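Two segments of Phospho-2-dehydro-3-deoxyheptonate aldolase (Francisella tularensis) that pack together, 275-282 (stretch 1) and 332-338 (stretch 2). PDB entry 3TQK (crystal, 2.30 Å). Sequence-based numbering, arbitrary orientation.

Stretch 1 (275-282) KQISVLAD
Stretch 2 332-338: KMLEMLA

Two helical segments of one chain lie side by side and run the same way: the N-to-C directions of helix 276-282 and helix 332-338 differ by 5°, and their axes approach to 10.4 Å. Register is marked by two CA-CA pairs, Ile-277 with Met-333 at 6.6 Å and Ala-281 with Met-336 at 7.6 Å. Phi/psi values from Gln-276 onward and throughout 332-338 stay near -65/-40, with Ser-278 at -86/-35 and Ile-277 at -65/-27; Lys-275 precedes them at -100/-15. Backbone hydrogen bonds hold each helix separately, for example Leu-280 N to Gln-276 O at 2.8 Å, Ala-281 N to Ile-277 O at 3.1 Å, Met-336 N to Lys-332 O at 2.9 Å and Leu-337 N to Met-333 O at 3.0 Å.

No hydrogen bond crosses between the segments. The 376 Å² buried between them, both sides summed, comes mainly from apolar side chains, with the selenomethionine methyls also resting against backbone atoms of the first helix.

Leu-280 is the largest bump from the first helix, with 90 Å² covered. Its CA-to-CB bond points toward the second helix, and with chi1 t and chi2 p, CD2 of Leu-280 lies 3.4 Å from Met-333 CB and 4.1 Å from Leu-337 CD1, while CD1 lies 3.7 Å from Leu-337 CD2. Met-333 and Leu-337 are one helical turn apart, so the fork of Leu-280 fits against residues on successive turns. Leu-337 (chi1 m, chi2 t) starts sideways, but its end comes nearer.

Two selenomethionines fill the complementary hollows. Met-333, chi m, t, p, leaves its helix sideways and then bends inward, so that its CE rests 3.8 Å from Gln-276 CB and 3.9 Å from Ile-277 N. Gln-276 (chi1 m, chi2 t) offers aliphatic surface here, while its amide group is hydrogen-bonded elsewhere in the structure.

Met-336, also m, t, p, points toward the first helix. Its CE enters the shallow groove beside the backbone between Ile-277 and Ala-281, lying 3.7 Å from Ile-277 O and 3.7 Å from Ala-281 CA. The small side chain of Ala-281 points away overall, yet its CB still touches Met-336 CE at 3.9 Å. Ile-277, with chi1 and chi2 both t, bridges the two selenomethionines: its CG1 is 3.7 Å from Met-336 SE and 4.0 Å from Met-333 CG.

Ser-278 and Asp-282 point away from this interface, as does Leu-334 from the second helix, and none of the three contacts the opposing segment.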

# COMPACT_ATOMS: atom_id res chain seq x y z
N LYS A 275 -9.66 -0.85 28.07
CA LYS A 275 -10.73 -0.02 27.53
C LYS A 275 -11.58 -0.79 26.53
O LYS A 275 -12.67 -0.33 26.17
CB LYS A 275 -10.17 1.24 26.85
CG LYS A 275 -9.57 2.27 27.79
CD LYS A 275 -10.64 3.12 28.49
CE LYS A 275 -10.87 4.48 27.80
NZ LYS A 275 -11.49 5.49 28.73
N GLN A 276 -11.10 -1.94 26.05
CA GLN A 276 -11.82 -2.72 25.02
C GLN A 276 -13.24 -3.02 25.47
O GLN A 276 -14.19 -2.85 24.71
CB GLN A 276 -11.09 -4.04 24.69
CG GLN A 276 -9.82 -3.87 23.85
CD GLN A 276 -9.24 -5.20 23.37
OE1 GLN A 276 -9.80 -5.84 22.48
NE2 GLN A 276 -8.12 -5.61 23.95
N ILE A 277 -13.36 -3.45 26.73
CA ILE A 277 -14.64 -3.82 27.31
C ILE A 277 -15.61 -2.65 27.42
O ILE A 277 -16.82 -2.85 27.41
CB ILE A 277 -14.46 -4.51 28.71
CG1 ILE A 277 -15.68 -5.37 29.05
CG2 ILE A 277 -14.18 -3.47 29.82
CD1 ILE A 277 -15.50 -6.26 30.27
N SER A 278 -15.10 -1.42 27.52
CA SER A 278 -15.99 -0.27 27.65
C SER A 278 -16.42 0.21 26.26
O SER A 278 -17.55 0.65 26.09
CB SER A 278 -15.36 0.85 28.49
OG SER A 278 -14.43 1.60 27.75
N VAL A 279 -15.52 0.11 25.28
CA VAL A 279 -15.90 0.30 23.88
C VAL A 279 -16.96 -0.74 23.48
O VAL A 279 -17.95 -0.39 22.84
CB VAL A 279 -14.69 0.21 22.92
CG1 VAL A 279 -15.14 0.13 21.45
CG2 VAL A 279 -13.75 1.40 23.14
N LEU A 280 -16.77 -1.99 23.89
CA LEU A 280 -17.75 -3.06 23.62
C LEU A 280 -19.11 -2.78 24.25
O LEU A 280 -20.15 -3.09 23.65
CB LEU A 280 -17.22 -4.41 24.09
CG LEU A 280 -18.07 -5.62 23.68
CD1 LEU A 280 -18.17 -5.74 22.16
CD2 LEU A 280 -17.51 -6.88 24.28
N ALA A 281 -19.12 -2.20 25.45
CA ALA A 281 -20.37 -1.85 26.13
C ALA A 281 -21.21 -0.88 25.30
O ALA A 281 -22.43 -1.01 25.24
CB ALA A 281 -20.10 -1.25 27.51
N ASP A 282 -20.55 0.09 24.68
CA ASP A 282 -21.23 1.05 23.79
C ASP A 282 -21.76 0.33 22.54
O ASP A 282 -22.87 0.58 22.08
CB ASP A 282 -20.25 2.16 23.40
CG ASP A 282 -20.93 3.35 22.72
OD1 ASP A 282 -21.39 3.21 21.57
OD2 ASP A 282 -20.98 4.43 23.33
N LYS A 332 -16.34 -12.80 29.36
CA LYS A 332 -17.31 -11.79 29.77
C LYS A 332 -17.80 -10.98 28.57
O LYS A 332 -18.97 -10.62 28.49
CB LYS A 332 -16.74 -10.83 30.82
CG LYS A 332 -17.08 -11.19 32.25
CD LYS A 332 -16.01 -12.06 32.91
CE LYS A 332 -15.02 -11.23 33.74
NZ LYS A 332 -15.50 -11.01 35.14
N MSE A 333 -16.88 -10.68 27.67
CA MSE A 333 -17.20 -9.90 26.50
C MSE A 333 -18.13 -10.70 25.57
O MSE A 333 -19.05 -10.13 25.00
CB MSE A 333 -15.91 -9.47 25.80
CG MSE A 333 -15.11 -8.49 26.64
SE MSE A 333 -13.31 -8.14 26.01
CE MSE A 333 -13.76 -6.73 24.72
N LEU A 334 -17.90 -12.00 25.44
CA LEU A 334 -18.80 -12.85 24.66
C LEU A 334 -20.19 -12.87 25.31
O LEU A 334 -21.20 -12.73 24.62
CB LEU A 334 -18.23 -14.27 24.51
CG LEU A 334 -16.92 -14.42 23.72
CD1 LEU A 334 -16.36 -15.82 23.89
CD2 LEU A 334 -17.09 -14.10 22.24
N GLU A 335 -20.24 -13.01 26.63
CA GLU A 335 -21.51 -12.94 27.36
C GLU A 335 -22.25 -11.64 27.01
O GLU A 335 -23.44 -11.67 26.70
CB GLU A 335 -21.29 -13.03 28.88
CG GLU A 335 -20.88 -14.41 29.40
CD GLU A 335 -20.41 -14.39 30.87
OE1 GLU A 335 -20.70 -13.41 31.59
OE2 GLU A 335 -19.75 -15.37 31.30
N MSE A 336 -21.53 -10.52 27.06
CA MSE A 336 -22.12 -9.23 26.75
C MSE A 336 -22.68 -9.17 25.33
O MSE A 336 -23.76 -8.62 25.12
CB MSE A 336 -21.10 -8.11 26.91
CG MSE A 336 -20.74 -7.81 28.35
SE MSE A 336 -19.08 -6.79 28.42
CE MSE A 336 -19.75 -5.09 27.73
N LEU A 337 -21.93 -9.71 24.38
CA LEU A 337 -22.35 -9.70 22.97
C LEU A 337 -23.57 -10.60 22.72
O LEU A 337 -24.47 -10.24 21.96
CB LEU A 337 -21.20 -10.10 22.05
CG LEU A 337 -20.18 -8.99 21.82
CD1 LEU A 337 -18.85 -9.55 21.40
CD2 LEU A 337 -20.69 -8.00 20.77
N ALA A 338 -23.58 -11.77 23.37
CA ALA A 338 -24.67 -12.71 23.22
C ALA A 338 -25.95 -12.13 23.81
O ALA A 338 -27.03 -12.35 23.27
CB ALA A 338 -24.32 -14.05 23.88